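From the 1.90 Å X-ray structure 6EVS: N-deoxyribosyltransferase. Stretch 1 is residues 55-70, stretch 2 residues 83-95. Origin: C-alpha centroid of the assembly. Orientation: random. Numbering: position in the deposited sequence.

Stretch 1, residues 55-70: VFKNDLEHIKWADITF
Stretch 2 (83-95) AWELGASYILGKP

Residues 55-65 and 83-91 belong to two helices, each beginning earlier in the chain, whose N-to-C directions are inclined at 42°, with axes 10.4 Å apart at closest approach. Stretch 1 leaves helical geometry at Ala66 (phi/psi -72/150) and enters a strand at Ile68. Stretch 2 turns at Gly93, whose positive phi (77°) closes a Schellman motif: Lys94 N bonds Ser89 O (3.0 Å) and Gly93 N bonds Tyr90 O (3.0 Å). The CA atoms of Lys64 and Leu92 lie 7.3 Å apart, and those of Ile68 and Pro95 5.2 Å.

Near the start of each stretch, Phe56 (chi1 t, chi2 86°) and Trp84 (chi1 t, chi2 101°) start sideways but bring their rings together, Phe56 CE1 to Trp84 CH2 at 3.9 Å. The pair is oblique, with planes at 62°. Leu60 (t, p) places CD1 at the edge of the indole, 4.3 Å from Trp84 CH2. The m, t rotamer of Ile63 spreads its branches along the second stretch: CD1 lies 4.1 Å from Glu85 CB, while CG2 reaches Leu92 (m, t) CD1 (3.8 Å) and Ser89 OG (3.3 Å). Lys64 (m, t, t, t) CG lies 4.0 Å from Leu92 CD1. Asp59 (m, chi2 0°) OD2 and Glu85 (m, t, chi3 -27°) OE2, like charges, approach to 4.3 Å; Glu85 OE2 is hydrogen-bonded elsewhere in the structure.

Thr69 and Ser89, both m and pointing toward the opposing stretch, join in a relay: Thr69 OG1 donates to Ser89 OG (2.8 Å), which donates to Glu85 O (2.7 Å). Thr69 CG2 meets Leu86 (m, t) CD2 at 3.8 Å.

Lys94 (m, m, t, t) bends at chi2, then extends, CE passing 3.1 Å from Ile63 O. Its charged ammonium meets two carbonyls where helix gives way to loop, NZ donating to Lys64 O (3.0 Å) and Ala66 O (2.8 Å). Thr69 N donates to Pro95 O (3.1 Å, 154°), tying the strand to the segment after the second helix; Ile68 CA adds a C-H contact to Pro95 O at 3.6 Å.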

# COMPACT_ATOMS: atom_id res chain seq x y z
N VAL A 55 -14.19 12.55 13.09
CA VAL A 55 -13.94 13.41 11.94
C VAL A 55 -12.71 12.92 11.18
O VAL A 55 -12.74 12.78 9.95
CB VAL A 55 -13.79 14.87 12.38
CG1 VAL A 55 -13.14 15.69 11.25
CG2 VAL A 55 -15.14 15.46 12.78
N PHE A 56 -11.62 12.67 11.89
CA PHE A 56 -10.43 12.12 11.25
C PHE A 56 -10.75 10.83 10.51
O PHE A 56 -10.44 10.69 9.32
CB PHE A 56 -9.34 11.87 12.30
CG PHE A 56 -8.06 11.34 11.72
CD1 PHE A 56 -7.09 12.21 11.22
CD2 PHE A 56 -7.83 10.00 11.68
CE1 PHE A 56 -5.89 11.71 10.68
CE2 PHE A 56 -6.64 9.47 11.12
CZ PHE A 56 -5.68 10.35 10.62
N LYS A 57 -11.41 9.90 11.19
CA LYS A 57 -11.68 8.59 10.59
C LYS A 57 -12.63 8.73 9.41
O LYS A 57 -12.41 8.11 8.37
CB LYS A 57 -12.26 7.64 11.63
CG LYS A 57 -11.24 7.16 12.64
CD LYS A 57 -11.88 6.20 13.67
CE LYS A 57 -10.83 5.60 14.59
NZ LYS A 57 -11.18 4.24 15.08
N ASN A 58 -13.66 9.57 9.54
CA ASN A 58 -14.60 9.71 8.44
C ASN A 58 -13.95 10.37 7.24
O ASN A 58 -14.20 9.99 6.09
CB ASN A 58 -15.83 10.51 8.89
CG ASN A 58 -16.98 10.40 7.90
OD1 ASN A 58 -17.19 9.34 7.30
ND2 ASN A 58 -17.72 11.48 7.73
N ASP A 59 -13.10 11.37 7.50
CA ASP A 59 -12.42 12.08 6.42
C ASP A 59 -11.49 11.14 5.66
O ASP A 59 -11.56 11.03 4.43
CB ASP A 59 -11.62 13.27 6.98
CG ASP A 59 -12.51 14.47 7.32
OD1 ASP A 59 -13.74 14.39 7.13
OD2 ASP A 59 -11.95 15.49 7.78
N LEU A 60 -10.61 10.45 6.40
CA LEU A 60 -9.68 9.51 5.78
C LEU A 60 -10.42 8.40 5.03
O LEU A 60 -10.07 8.07 3.89
CB LEU A 60 -8.76 8.91 6.85
CG LEU A 60 -7.56 8.09 6.38
CD1 LEU A 60 -6.72 8.88 5.37
CD2 LEU A 60 -6.72 7.65 7.57
N GLU A 61 -11.47 7.84 5.63
CA GLU A 61 -12.25 6.83 4.92
C GLU A 61 -12.82 7.38 3.62
O GLU A 61 -12.89 6.67 2.61
CB GLU A 61 -13.37 6.28 5.82
CG GLU A 61 -13.82 4.89 5.41
CD GLU A 61 -12.73 3.84 5.61
OE1 GLU A 61 -12.78 2.80 4.95
OE2 GLU A 61 -11.80 4.07 6.43
N HIS A 62 -13.19 8.68 3.59
CA HIS A 62 -13.74 9.21 2.35
C HIS A 62 -12.66 9.58 1.34
O HIS A 62 -12.95 9.63 0.14
CB HIS A 62 -14.66 10.39 2.64
CG HIS A 62 -16.04 9.96 3.02
ND1 HIS A 62 -16.38 9.64 4.32
CD2 HIS A 62 -17.14 9.72 2.27
CE1 HIS A 62 -17.65 9.29 4.36
NE2 HIS A 62 -18.14 9.32 3.13
N ILE A 63 -11.42 9.79 1.78
CA ILE A 63 -10.33 9.85 0.81
C ILE A 63 -10.14 8.49 0.17
O ILE A 63 -9.94 8.38 -1.05
CB ILE A 63 -9.02 10.33 1.47
CG1 ILE A 63 -9.18 11.69 2.14
CG2 ILE A 63 -7.89 10.36 0.43
CD1 ILE A 63 -7.87 12.13 2.76
N LYS A 64 -10.23 7.43 0.98
CA LYS A 64 -10.09 6.07 0.46
C LYS A 64 -11.25 5.69 -0.46
O LYS A 64 -11.05 4.98 -1.46
CB LYS A 64 -9.98 5.09 1.63
CG LYS A 64 -8.64 5.15 2.33
CD LYS A 64 -8.73 4.65 3.76
CE LYS A 64 -7.35 4.68 4.40
NZ LYS A 64 -7.30 3.99 5.72
N TRP A 65 -12.46 6.16 -0.13
CA TRP A 65 -13.65 5.90 -0.95
C TRP A 65 -13.61 6.64 -2.29
O TRP A 65 -14.18 6.16 -3.28
CB TRP A 65 -14.88 6.30 -0.13
CG TRP A 65 -16.16 6.73 -0.83
CD1 TRP A 65 -17.27 5.96 -1.07
CD2 TRP A 65 -16.48 8.06 -1.30
NE1 TRP A 65 -18.25 6.71 -1.66
CE2 TRP A 65 -17.80 8.00 -1.83
CE3 TRP A 65 -15.80 9.28 -1.33
CZ2 TRP A 65 -18.43 9.13 -2.40
CZ3 TRP A 65 -16.43 10.41 -1.90
CH2 TRP A 65 -17.73 10.31 -2.43
N ALA A 66 -12.94 7.79 -2.35
CA ALA A 66 -12.94 8.65 -3.52
C ALA A 66 -12.11 8.05 -4.66
O ALA A 66 -11.14 7.33 -4.43
CB ALA A 66 -12.36 10.02 -3.17
N ASP A 67 -12.51 8.36 -5.91
CA ASP A 67 -11.69 8.11 -7.09
C ASP A 67 -10.57 9.13 -7.24
O ASP A 67 -9.47 8.79 -7.70
CB ASP A 67 -12.56 8.14 -8.35
CG ASP A 67 -13.64 7.07 -8.34
OD1 ASP A 67 -14.83 7.41 -8.61
OD2 ASP A 67 -13.29 5.90 -7.99
N ILE A 68 -10.86 10.38 -6.87
CA ILE A 68 -10.01 11.53 -7.15
C ILE A 68 -10.08 12.44 -5.93
O ILE A 68 -11.16 12.64 -5.35
CB ILE A 68 -10.51 12.33 -8.38
CG1 ILE A 68 -10.44 11.49 -9.66
CG2 ILE A 68 -9.78 13.69 -8.50
CD1 ILE A 68 -11.34 12.05 -10.74
N THR A 69 -8.95 13.02 -5.55
CA THR A 69 -8.91 14.07 -4.56
C THR A 69 -8.71 15.41 -5.25
O THR A 69 -7.70 15.63 -5.93
CB THR A 69 -7.82 13.86 -3.52
OG1 THR A 69 -8.12 12.70 -2.74
CG2 THR A 69 -7.64 15.16 -2.60
N PHE A 70 -9.66 16.33 -5.06
CA PHE A 70 -9.63 17.66 -5.67
C PHE A 70 -9.30 18.66 -4.57
O PHE A 70 -10.08 18.83 -3.63
CB PHE A 70 -10.97 17.98 -6.33
CG PHE A 70 -10.97 19.23 -7.17
CD1 PHE A 70 -10.95 19.16 -8.55
CD2 PHE A 70 -11.00 20.49 -6.57
CE1 PHE A 70 -10.94 20.32 -9.33
CE2 PHE A 70 -10.99 21.64 -7.34
CZ PHE A 70 -10.97 21.55 -8.72
N ALA A 83 -2.85 20.12 2.77
CA ALA A 83 -1.59 19.59 2.28
C ALA A 83 -1.37 18.15 2.76
O ALA A 83 -0.92 17.29 1.98
CB ALA A 83 -0.43 20.49 2.73
N TRP A 84 -1.70 17.88 4.02
CA TRP A 84 -1.64 16.52 4.57
C TRP A 84 -2.53 15.57 3.76
O TRP A 84 -2.12 14.45 3.40
CB TRP A 84 -2.06 16.56 6.06
CG TRP A 84 -1.88 15.27 6.84
CD1 TRP A 84 -0.86 14.97 7.70
CD2 TRP A 84 -2.74 14.13 6.82
NE1 TRP A 84 -1.02 13.69 8.20
CE2 TRP A 84 -2.18 13.16 7.69
CE3 TRP A 84 -3.94 13.83 6.17
CZ2 TRP A 84 -2.78 11.91 7.93
CZ3 TRP A 84 -4.53 12.56 6.39
CH2 TRP A 84 -3.94 11.62 7.26
N GLU A 85 -3.75 16.01 3.44
CA GLU A 85 -4.66 15.15 2.69
C GLU A 85 -4.18 14.90 1.27
O GLU A 85 -4.46 13.84 0.71
CB GLU A 85 -6.06 15.76 2.68
CG GLU A 85 -6.65 15.83 4.09
CD GLU A 85 -7.95 16.60 4.16
OE1 GLU A 85 -8.20 17.49 3.31
OE2 GLU A 85 -8.72 16.31 5.09
N LEU A 86 -3.48 15.86 0.65
CA LEU A 86 -2.94 15.57 -0.68
C LEU A 86 -1.76 14.60 -0.61
O LEU A 86 -1.62 13.75 -1.50
CB LEU A 86 -2.51 16.87 -1.39
CG LEU A 86 -3.61 17.91 -1.59
CD1 LEU A 86 -2.99 19.25 -1.99
CD2 LEU A 86 -4.60 17.44 -2.65
N GLY A 87 -0.92 14.69 0.42
CA GLY A 87 0.14 13.71 0.57
C GLY A 87 -0.40 12.30 0.82
O GLY A 87 0.04 11.33 0.20
N ALA A 88 -1.37 12.18 1.73
CA ALA A 88 -2.02 10.88 1.91
C ALA A 88 -2.63 10.39 0.60
O ALA A 88 -2.45 9.22 0.22
CB ALA A 88 -3.09 10.99 3.01
N SER A 89 -3.37 11.26 -0.09
CA SER A 89 -4.01 10.88 -1.35
C SER A 89 -3.01 10.30 -2.34
O SER A 89 -3.28 9.29 -2.99
CB SER A 89 -4.72 12.08 -1.98
OG SER A 89 -5.84 12.46 -1.16
N TYR A 90 -1.87 10.98 -2.49
CA TYR A 90 -0.84 10.54 -3.43
C TYR A 90 -0.37 9.13 -3.12
O TYR A 90 -0.31 8.27 -4.01
CB TYR A 90 0.33 11.52 -3.40
CG TYR A 90 1.42 11.16 -4.39
CD1 TYR A 90 1.23 11.33 -5.76
CD2 TYR A 90 2.64 10.65 -3.96
CE1 TYR A 90 2.23 11.02 -6.67
CE2 TYR A 90 3.63 10.32 -4.87
CZ TYR A 90 3.43 10.51 -6.21
OH TYR A 90 4.42 10.17 -7.10
N ILE A 91 -0.03 8.86 -1.85
CA ILE A 91 0.38 7.50 -1.50
C ILE A 91 -0.77 6.52 -1.70
O ILE A 91 -0.55 5.37 -2.11
CB ILE A 91 0.93 7.43 -0.06
CG1 ILE A 91 2.08 8.43 0.13
CG2 ILE A 91 1.39 5.96 0.26
CD1 ILE A 91 3.22 8.28 -0.90
N LEU A 92 -2.01 6.94 -1.44
CA LEU A 92 -3.14 6.03 -1.64
C LEU A 92 -3.44 5.80 -3.12
O LEU A 92 -4.35 5.03 -3.44
CB LEU A 92 -4.38 6.58 -0.94
CG LEU A 92 -4.44 6.53 0.60
CD1 LEU A 92 -5.58 7.41 1.11
CD2 LEU A 92 -4.62 5.06 1.04
N GLY A 93 -2.70 6.44 -4.02
CA GLY A 93 -2.90 6.22 -5.44
C GLY A 93 -4.10 6.92 -6.02
O GLY A 93 -4.58 6.54 -7.09
N LYS A 94 -4.62 7.95 -5.32
CA LYS A 94 -5.72 8.75 -5.86
C LYS A 94 -5.16 9.85 -6.74
O LYS A 94 -4.30 10.62 -6.27
CB LYS A 94 -6.54 9.38 -4.73
CG LYS A 94 -6.86 8.40 -3.65
CD LYS A 94 -7.80 7.39 -4.19
CE LYS A 94 -8.39 6.53 -3.04
NZ LYS A 94 -9.16 5.44 -3.69
N PRO A 95 -5.59 9.97 -8.00
CA PRO A 95 -5.15 11.12 -8.81
C PRO A 95 -5.51 12.42 -8.10
O PRO A 95 -6.62 12.57 -7.58
CB PRO A 95 -5.90 10.94 -10.12
CG PRO A 95 -6.00 9.41 -10.27
CD PRO A 95 -6.33 8.98 -8.81